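Local structure of putative cytosine/guanine deaminase (Unidentified, 2PAJ) at residues Val331-Asp336 against Ala384-Trp389; His306-Asn311 against Ile347-Met352; Val67-Trp72 against Ile432-Ser437. The protein catalyses the zinc-dependent hydrolytic deamination of 2-amino-4-hydroxypteridines such as isoxanthopterin, giving 2,4-dihydroxypteridines and ammonium. All coordinates share one frame; numbering follows the deposited sequence.

Contact 1: Val331-Asp336 against Ala384-Trp389. With ZN (zinc ion), chain B.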
loop_
_atom_site.group_PDB
_atom_site.type_symbol
_atom_site.label_atom_id
_atom_site.label_comp_id
_atom_site.label_asym_id
_atom_site.label_seq_id
_atom_site.Cartn_x
_atom_site.Cartn_y
_atom_site.Cartn_z
ATOM N N VAL A 331 5.082 -11.824 3.210
ATOM C CA VAL A 331 5.771 -10.708 2.584
ATOM C C VAL A 331 4.823 -9.859 1.745
ATOM O O VAL A 331 4.082 -10.374 0.913
ATOM C CB VAL A 331 6.909 -11.234 1.677
ATOM C CG1 VAL A 331 7.607 -10.079 0.977
ATOM C CG2 VAL A 331 7.896 -12.054 2.502
ATOM N N SER A 332 4.841 -8.554 1.978
ATOM C CA SER A 332 4.000 -7.635 1.228
ATOM C C SER A 332 4.893 -6.543 0.670
ATOM O O SER A 332 6.040 -6.396 1.080
ATOM C CB SER A 332 2.901 -7.025 2.119
ATOM O OG SER A 332 3.419 -6.191 3.145
ATOM N N ILE A 333 4.368 -5.776 -0.271
ATOM C CA ILE A 333 5.149 -4.722 -0.877
ATOM C C ILE A 333 4.616 -3.320 -0.597
ATOM O O ILE A 333 3.415 -3.090 -0.520
ATOM C CB ILE A 333 5.265 -4.969 -2.402
ATOM C CG1 ILE A 333 5.991 -6.289 -2.628
ATOM C CG2 ILE A 333 6.041 -3.852 -3.076
ATOM C CD1 ILE A 333 6.252 -6.596 -4.056
ATOM N N GLY A 334 5.540 -2.392 -0.410
ATOM C CA GLY A 334 5.163 -1.024 -0.162
ATOM C C GLY A 334 6.226 -0.133 -0.756
ATOM O O GLY A 334 7.300 -0.585 -1.106
ATOM N N VAL A 335 5.903 1.140 -0.872
ATOM C CA VAL A 335 6.800 2.162 -1.399
ATOM C C VAL A 335 6.529 3.261 -0.390
ATOM O O VAL A 335 5.389 3.718 -0.307
ATOM C CB VAL A 335 6.334 2.617 -2.819
ATOM C CG1 VAL A 335 5.350 1.626 -3.355
ATOM C CG2 VAL A 335 5.685 4.011 -2.795
ATOM N N ASP A 336 7.502 3.697 0.401
ATOM C CA ASP A 336 7.133 4.729 1.365
ATOM C C ASP A 336 7.653 6.135 1.172
ATOM O O ASP A 336 8.831 6.338 0.931
ATOM C CB ASP A 336 7.431 4.272 2.798
ATOM C CG ASP A 336 8.921 4.205 3.123
ATOM O OD1 ASP A 336 9.315 4.770 4.172
ATOM O OD2 ASP A 336 9.690 3.580 2.370
ATOM N N ALA A 384 5.575 -14.359 -10.868
ATOM C CA ALA A 384 4.369 -14.723 -10.128
ATOM C C ALA A 384 4.655 -14.576 -8.649
ATOM O O ALA A 384 3.827 -14.117 -7.872
ATOM C CB ALA A 384 3.975 -16.160 -10.437
ATOM N N GLU A 385 5.855 -14.984 -8.280
ATOM C CA GLU A 385 6.343 -14.923 -6.917
ATOM C C GLU A 385 6.173 -13.502 -6.401
ATOM O O GLU A 385 5.646 -13.273 -5.323
ATOM C CB GLU A 385 7.813 -15.302 -6.942
ATOM C CG GLU A 385 8.270 -16.243 -5.865
ATOM C CD GLU A 385 8.531 -15.523 -4.583
ATOM O OE1 GLU A 385 9.257 -16.070 -3.721
ATOM O OE2 GLU A 385 7.992 -14.406 -4.446
ATOM N N VAL A 386 6.622 -12.548 -7.199
ATOM C CA VAL A 386 6.541 -11.139 -6.856
ATOM C C VAL A 386 5.131 -10.564 -6.985
ATOM O O VAL A 386 4.725 -9.717 -6.193
ATOM C CB VAL A 386 7.512 -10.344 -7.742
ATOM C CG1 VAL A 386 7.445 -8.866 -7.419
ATOM C CG2 VAL A 386 8.922 -10.886 -7.547
ATOM N N ILE A 387 4.384 -11.021 -7.984
ATOM C CA ILE A 387 3.027 -10.534 -8.177
ATOM C C ILE A 387 2.206 -10.913 -6.956
ATOM O O ILE A 387 1.271 -10.218 -6.585
ATOM C CB ILE A 387 2.379 -11.137 -9.451
ATOM C CG1 ILE A 387 3.053 -10.574 -10.704
ATOM C CG2 ILE A 387 0.897 -10.811 -9.486
ATOM C CD1 ILE A 387 2.546 -11.187 -11.998
ATOM N N HIS A 388 2.571 -12.018 -6.327
ATOM C CA HIS A 388 1.863 -12.473 -5.143
ATOM C C HIS A 388 2.106 -11.488 -4.017
ATOM O O HIS A 388 1.169 -11.043 -3.359
ATOM C CB HIS A 388 2.358 -13.850 -4.711
ATOM C CG HIS A 388 1.551 -14.443 -3.609
ATOM N ND1 HIS A 388 2.110 -14.894 -2.434
ATOM C CD2 HIS A 388 0.218 -14.627 -3.489
ATOM C CE1 HIS A 388 1.154 -15.328 -1.634
ATOM N NE2 HIS A 388 -0.003 -15.177 -2.252
ATOM N N TRP A 389 3.376 -11.162 -3.800
ATOM C CA TRP A 389 3.769 -10.229 -2.752
ATOM C C TRP A 389 3.071 -8.887 -2.899
ATOM O O TRP A 389 2.623 -8.308 -1.914
ATOM C CB TRP A 389 5.278 -10.014 -2.785
ATOM C CG TRP A 389 6.061 -11.211 -2.394
ATOM C CD1 TRP A 389 5.604 -12.304 -1.715
ATOM C CD2 TRP A 389 7.474 -11.406 -2.554
ATOM N NE1 TRP A 389 6.637 -13.165 -1.430
ATOM C CE2 TRP A 389 7.801 -12.640 -1.927
ATOM C CE3 TRP A 389 8.499 -10.656 -3.153
ATOM C CZ2 TRP A 389 9.116 -13.147 -1.885
ATOM C CZ3 TRP A 389 9.802 -11.155 -3.111
ATOM C CH2 TRP A 389 10.098 -12.391 -2.475
HETATM ZN ZN ZN B . 8.565 4.345 6.020
HETATM O O HOH W 1 1.590 -5.978 -0.882
#

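Contact 2: His306-Asn311 against Ile347-Met352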
loop_
_atom_site.group_PDB
_atom_site.type_symbol
_atom_site.label_atom_id
_atom_site.label_comp_id
_atom_site.label_asym_id
_atom_site.label_seq_id
_atom_site.Cartn_x
_atom_site.Cartn_y
_atom_site.Cartn_z
ATOM N N HIS A 306 7.912 -4.957 2.445
ATOM C CA HIS A 306 9.167 -4.822 1.723
ATOM C C HIS A 306 9.195 -3.579 0.845
ATOM O O HIS A 306 8.335 -3.398 -0.005
ATOM C CB HIS A 306 9.383 -6.064 0.873
ATOM C CG HIS A 306 10.678 -6.071 0.139
ATOM N ND1 HIS A 306 10.783 -6.495 -1.165
ATOM C CD2 HIS A 306 11.920 -5.695 0.520
ATOM C CE1 HIS A 306 12.038 -6.375 -1.559
ATOM N NE2 HIS A 306 12.747 -5.891 -0.556
ATOM N N CYS A 307 10.195 -2.728 1.056
ATOM C CA CYS A 307 10.346 -1.494 0.279
ATOM C C CYS A 307 11.775 -1.344 -0.257
ATOM O O CYS A 307 12.586 -0.632 0.330
ATOM C CB CYS A 307 9.989 -0.269 1.143
ATOM S SG CYS A 307 8.320 -0.287 1.868
ATOM N N PRO A 308 12.084 -1.999 -1.390
ATOM C CA PRO A 308 13.408 -1.952 -2.013
ATOM C C PRO A 308 13.970 -0.574 -2.405
ATOM O O PRO A 308 15.048 -0.202 -1.945
ATOM C CB PRO A 308 13.259 -2.909 -3.196
ATOM C CG PRO A 308 11.807 -2.844 -3.510
ATOM C CD PRO A 308 11.178 -2.870 -2.160
ATOM N N GLN A 309 13.264 0.178 -3.248
ATOM C CA GLN A 309 13.738 1.500 -3.676
ATOM C C GLN A 309 14.054 2.437 -2.513
ATOM O O GLN A 309 14.979 3.238 -2.578
ATOM C CB GLN A 309 12.710 2.170 -4.580
ATOM C CG GLN A 309 12.553 1.507 -5.925
ATOM C CD GLN A 309 11.457 2.137 -6.749
ATOM O OE1 GLN A 309 10.286 2.101 -6.370
ATOM N NE2 GLN A 309 11.823 2.717 -7.883
ATOM N N SER A 310 13.271 2.335 -1.450
ATOM C CA SER A 310 13.474 3.167 -0.279
ATOM C C SER A 310 14.611 2.591 0.566
ATOM O O SER A 310 15.519 3.310 0.977
ATOM C CB SER A 310 12.187 3.217 0.531
ATOM O OG SER A 310 12.225 4.274 1.482
ATOM N N ASN A 311 14.559 1.286 0.815
ATOM C CA ASN A 311 15.585 0.613 1.610
ATOM C C ASN A 311 16.981 0.746 1.016
ATOM O O ASN A 311 17.976 0.456 1.683
ATOM C CB ASN A 311 15.237 -0.872 1.800
ATOM C CG ASN A 311 14.018 -1.079 2.686
ATOM O OD1 ASN A 311 13.669 -0.223 3.510
ATOM N ND2 ASN A 311 13.370 -2.231 2.531
ATOM N N ILE A 347 4.550 -0.016 -9.588
ATOM C CA ILE A 347 5.226 -0.655 -10.705
ATOM C C ILE A 347 6.748 -0.517 -10.582
ATOM O O ILE A 347 7.475 -1.498 -10.738
ATOM C CB ILE A 347 4.685 -0.107 -12.036
ATOM C CG1 ILE A 347 3.419 -0.888 -12.395
ATOM C CG2 ILE A 347 5.713 -0.232 -13.138
ATOM C CD1 ILE A 347 2.526 -0.203 -13.371
ATOM N N SER A 348 7.222 0.686 -10.272
ATOM C CA SER A 348 8.647 0.908 -10.091
ATOM C C SER A 348 9.143 -0.003 -8.977
ATOM O O SER A 348 10.229 -0.582 -9.072
ATOM C CB SER A 348 8.918 2.356 -9.694
ATOM O OG SER A 348 8.396 3.255 -10.656
ATOM N N GLU A 349 8.333 -0.120 -7.925
ATOM C CA GLU A 349 8.653 -0.936 -6.758
ATOM C C GLU A 349 8.715 -2.416 -7.057
ATOM O O GLU A 349 9.638 -3.113 -6.645
ATOM C CB GLU A 349 7.632 -0.678 -5.642
ATOM C CG GLU A 349 8.041 0.421 -4.674
ATOM C CD GLU A 349 9.247 0.026 -3.831
ATOM O OE1 GLU A 349 9.273 -1.115 -3.323
ATOM O OE2 GLU A 349 10.162 0.849 -3.655
ATOM N N VAL A 350 7.715 -2.891 -7.775
ATOM C CA VAL A 350 7.639 -4.292 -8.146
ATOM C C VAL A 350 8.800 -4.657 -9.086
ATOM O O VAL A 350 9.347 -5.760 -9.033
ATOM C CB VAL A 350 6.258 -4.560 -8.785
ATOM C CG1 VAL A 350 6.312 -5.682 -9.785
ATOM C CG2 VAL A 350 5.266 -4.876 -7.683
ATOM N N HIS A 351 9.194 -3.706 -9.924
ATOM C CA HIS A 351 10.288 -3.913 -10.854
ATOM C C HIS A 351 11.605 -4.087 -10.108
ATOM O O HIS A 351 12.422 -4.947 -10.441
ATOM C CB HIS A 351 10.395 -2.720 -11.785
ATOM C CG HIS A 351 11.373 -2.915 -12.897
ATOM N ND1 HIS A 351 12.115 -1.882 -13.423
ATOM C CD2 HIS A 351 11.696 -4.014 -13.617
ATOM C CE1 HIS A 351 12.851 -2.332 -14.421
ATOM N NE2 HIS A 351 12.615 -3.623 -14.560
ATOM N N MET A 352 11.805 -3.246 -9.105
ATOM C CA MET A 352 13.010 -3.282 -8.296
ATOM C C MET A 352 13.046 -4.552 -7.447
ATOM O O MET A 352 14.111 -5.128 -7.214
ATOM C CB MET A 352 13.059 -2.042 -7.394
ATOM C CG MET A 352 14.321 -1.914 -6.539
ATOM S SD MET A 352 15.828 -1.554 -7.454
ATOM C CE MET A 352 16.641 -3.133 -7.413
#

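Contact 3: Val67-Trp72 against Ile432-Ser437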
loop_
_atom_site.group_PDB
_atom_site.type_symbol
_atom_site.label_atom_id
_atom_site.label_comp_id
_atom_site.label_asym_id
_atom_site.label_seq_id
_atom_site.Cartn_x
_atom_site.Cartn_y
_atom_site.Cartn_z
ATOM N N VAL A 67 -3.096 -7.500 -20.844
ATOM C CA VAL A 67 -2.741 -8.402 -19.765
ATOM C C VAL A 67 -3.512 -7.974 -18.517
ATOM O O VAL A 67 -3.662 -6.783 -18.229
ATOM C CB VAL A 67 -1.208 -8.351 -19.502
ATOM C CG1 VAL A 67 -0.819 -9.300 -18.390
ATOM C CG2 VAL A 67 -0.460 -8.710 -20.771
ATOM N N ILE A 68 -4.013 -8.961 -17.787
ATOM C CA ILE A 68 -4.772 -8.702 -16.576
ATOM C C ILE A 68 -3.977 -9.167 -15.362
ATOM O O ILE A 68 -3.357 -10.228 -15.378
ATOM C CB ILE A 68 -6.160 -9.406 -16.634
ATOM C CG1 ILE A 68 -7.018 -8.748 -17.718
ATOM C CG2 ILE A 68 -6.865 -9.308 -15.295
ATOM C CD1 ILE A 68 -8.370 -9.363 -17.894
ATOM N N TYR A 69 -3.993 -8.333 -14.327
ATOM C CA TYR A 69 -3.296 -8.555 -13.060
ATOM C C TYR A 69 -4.286 -8.141 -11.974
ATOM O O TYR A 69 -5.265 -7.436 -12.247
ATOM C CB TYR A 69 -2.119 -7.574 -12.933
ATOM C CG TYR A 69 -0.734 -7.971 -13.432
ATOM C CD1 TYR A 69 -0.552 -8.637 -14.650
ATOM C CD2 TYR A 69 0.409 -7.596 -12.705
ATOM C CE1 TYR A 69 0.724 -8.917 -15.131
ATOM C CE2 TYR A 69 1.683 -7.867 -13.176
ATOM C CZ TYR A 69 1.836 -8.525 -14.390
ATOM O OH TYR A 69 3.100 -8.765 -14.871
ATOM N N PRO A 70 -4.078 -8.598 -10.735
ATOM C CA PRO A 70 -5.031 -8.141 -9.725
ATOM C C PRO A 70 -4.443 -6.772 -9.348
ATOM O O PRO A 70 -3.226 -6.594 -9.415
ATOM C CB PRO A 70 -4.902 -9.191 -8.624
ATOM C CG PRO A 70 -3.533 -9.683 -8.770
ATOM C CD PRO A 70 -3.352 -9.785 -10.262
ATOM N N ALA A 71 -5.275 -5.789 -9.017
ATOM C CA ALA A 71 -4.765 -4.463 -8.657
ATOM C C ALA A 71 -3.742 -4.568 -7.513
ATOM O O ALA A 71 -3.828 -5.465 -6.679
ATOM C CB ALA A 71 -5.923 -3.547 -8.271
ATOM N N TRP A 72 -2.769 -3.664 -7.469
ATOM C CA TRP A 72 -1.756 -3.726 -6.422
ATOM C C TRP A 72 -2.280 -3.336 -5.045
ATOM O O TRP A 72 -3.250 -2.597 -4.903
ATOM C CB TRP A 72 -0.570 -2.803 -6.734
ATOM C CG TRP A 72 0.111 -3.042 -8.037
ATOM C CD1 TRP A 72 0.090 -2.233 -9.139
ATOM C CD2 TRP A 72 0.858 -4.203 -8.403
ATOM N NE1 TRP A 72 0.767 -2.825 -10.171
ATOM C CE2 TRP A 72 1.252 -4.039 -9.750
ATOM C CE3 TRP A 72 1.231 -5.377 -7.728
ATOM C CZ2 TRP A 72 2.004 -5.001 -10.438
ATOM C CZ3 TRP A 72 1.972 -6.330 -8.404
ATOM C CH2 TRP A 72 2.352 -6.137 -9.752
ATOM N N ILE A 432 4.522 -10.900 -18.635
ATOM C CA ILE A 432 5.645 -10.526 -17.796
ATOM C C ILE A 432 6.014 -9.035 -17.817
ATOM O O ILE A 432 6.652 -8.538 -16.889
ATOM C CB ILE A 432 6.843 -11.431 -18.195
ATOM C CG1 ILE A 432 7.011 -12.502 -17.131
ATOM C CG2 ILE A 432 8.104 -10.632 -18.454
ATOM C CD1 ILE A 432 7.812 -13.705 -17.582
ATOM N N GLY A 433 5.564 -8.331 -18.855
ATOM C CA GLY A 433 5.869 -6.918 -19.046
ATOM C C GLY A 433 5.687 -5.891 -17.940
ATOM O O GLY A 433 6.595 -5.096 -17.681
ATOM N N PRO A 434 4.518 -5.852 -17.290
ATOM C CA PRO A 434 4.259 -4.894 -16.211
ATOM C C PRO A 434 5.295 -4.894 -15.087
ATOM O O PRO A 434 5.513 -3.876 -14.438
ATOM C CB PRO A 434 2.876 -5.308 -15.717
ATOM C CG PRO A 434 2.220 -5.797 -16.958
ATOM C CD PRO A 434 3.303 -6.623 -17.609
ATOM N N VAL A 435 5.932 -6.037 -14.865
ATOM C CA VAL A 435 6.931 -6.181 -13.810
ATOM C C VAL A 435 8.374 -6.153 -14.285
ATOM O O VAL A 435 9.260 -5.699 -13.562
ATOM C CB VAL A 435 6.748 -7.503 -13.085
ATOM C CG1 VAL A 435 7.889 -7.724 -12.115
ATOM C CG2 VAL A 435 5.405 -7.534 -12.410
ATOM N N ALA A 436 8.605 -6.641 -15.502
ATOM C CA ALA A 436 9.953 -6.729 -16.040
ATOM C C ALA A 436 10.400 -5.652 -17.028
ATOM O O ALA A 436 11.590 -5.377 -17.134
ATOM C CB ALA A 436 10.149 -8.108 -16.653
ATOM N N SER A 437 9.461 -5.024 -17.730
ATOM C CA SER A 437 9.807 -4.023 -18.741
ATOM C C SER A 437 10.204 -2.630 -18.276
ATOM O O SER A 437 10.707 -1.836 -19.064
ATOM C CB SER A 437 8.653 -3.888 -19.731
ATOM O OG SER A 437 8.291 -5.148 -20.261
#

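Contact 1: Val331-Asp336 against Ala384-Trp389
V331 lies over the indole of W389 and makes a CH-pi contact. V331 CG1 sits 3.7 Å from the centroid of the W389 five-membered ring, only 7° off the ring normal. It takes this place with CG1 anti to the backbone N (chi1 178°). The opposite face carries E385 OE2, offset toward the rim; the other oxygen of that carboxylate makes a salt bridge to R322. A second apolar patch belongs to I333. I333 CD1 lies 3.8 Å from W389 CB and 4.2 Å from V386 CG1, filling the angle between two side chains one helical turn apart.

Strand 331-333 is the eighth strand of the amidohydrolase TIM barrel, and helix 383-398 packs outside it. D336 follows the strand, and its OD1 binds the zinc ion at 2.0 Å, as expected for the aspartate of this superfamily. H76, H78 and H248 are the other protein ligands, and H285, also of the site, makes a weak hydrogen bond to D336 OD1.

The polar contacts gather on the carbonyl of W389. The one N-H of I333 is shared. Its shorter partner is a water, 2.9 Å from I333 N; the bond from I333 N to W389 O is weak, at 3.5 Å and 122°. The water is placed to bridge to W389 O, 2.7 Å away. S332 CA adds a C-H...O contact to W389 O, while S332 OG turns to T75 and V304.

Contact 2: His306-Asn311 against Ile347-Met352
P308 overlaps the start of the M352 side chain, with P308 CB 3.6 Å from M352 CG. M352 CG is anti to the backbone N (chi1 -177°), which brings it up to the proline. The chain then bends at chi2 and chi3, turning its sulfur and methyl off the proline. M352 CB also meets the aliphatic part of Q309, lying 3.9 Å from Q309 CG. The contact is therefore apolar around M352 and polar around E349.

E349 bends at chi2, and this carries its carboxylate to the first turn of helix 308-312. There E349 OE2 accepts a weak hydrogen bond from Q309 N, at 3.2 Å and 131°. A carboxylate at the N-terminal end of a helix would probably be favoured by the helix dipole. C307 holds the N-cap position of this helix. The Q309 side chain reaches across to S348 and E349. The planes of the Q309 amide and the E349 carboxylate are 51° apart. S348 OG has its own partner in D345.

P308 also faces back along its own segment, where the proline ring lies over the H306 ring. Two residues further on, S310 OG bonds to S340 and to D336, a zinc ligand, so S310 is a second-shell residue of the metal site.

The contact joins the short helix that follows barrel strand 303-306 to the outer helix 346-359. H306 pairs through its backbone with S332 and G334 next to it, and on the far side I347 and V350 pack on W72.

Contact 3: Val67-Trp72 against Ile432-Ser437
Y69 presents the hydroxyl end of its ring to P434 and V435. P434 comes obliquely: its CB lies 3.6 Å from Y69 CZ, and its CD lies 3.5 Å from Y69 OH. V435 approaches at the ring edge, in the plane, with CG2 3.8 Å from Y69 CE2. The side chains of Y69 and V435 cross at about a right angle. With CG2 anti to the carbonyl carbon, this methyl is the branch that reaches Y69.

V435 CG2 also lies at the edge of the W72 ring, 4.3 Å from W72 CH2. V435 CG2 thus touches both rings, and W72 CH2 is itself in the plane of the Y69 ring, at its edge. Y69 OH is hydrogen-bonded to the O of A431, the residue before I432. Y417 packs edge-to-face with Y69. The turn holds itself: I432 O accepts from V435 N at 3.3 Å and A436 N at 3.1 Å.

Strand 67-73 is the first strand of the TIM barrel and pairs antiparallel with strand 414-418. Amidohydrolases of this kind add a small beta domain from chain before and after the barrel; here the first barrel strand packs against the later chain.

Overall arrangement
The segments come in the order 67-72, 306-311, 331-336, 347-352, 384-389 and 432-437. Contacts 1 and 2 therefore interleave, and contact 3 closes a loop around both. The centres of contacts 1 and 2 are about 9 Å apart. Contact 3 is centred about 12 Å from contact 1. It is about 15 Å from the centre of contact 2. Contact 1 uses strand 331-333 and contact 2 the end of its neighbour 303-306, joined by S332 O to H306 N. Both lie nearest the zinc site; contact 3 lies away from it. I387 and V350 both reach V435. Their consecutive helices, 383-398 and 346-359, pack between the last barrel strands and the turn at 432-437.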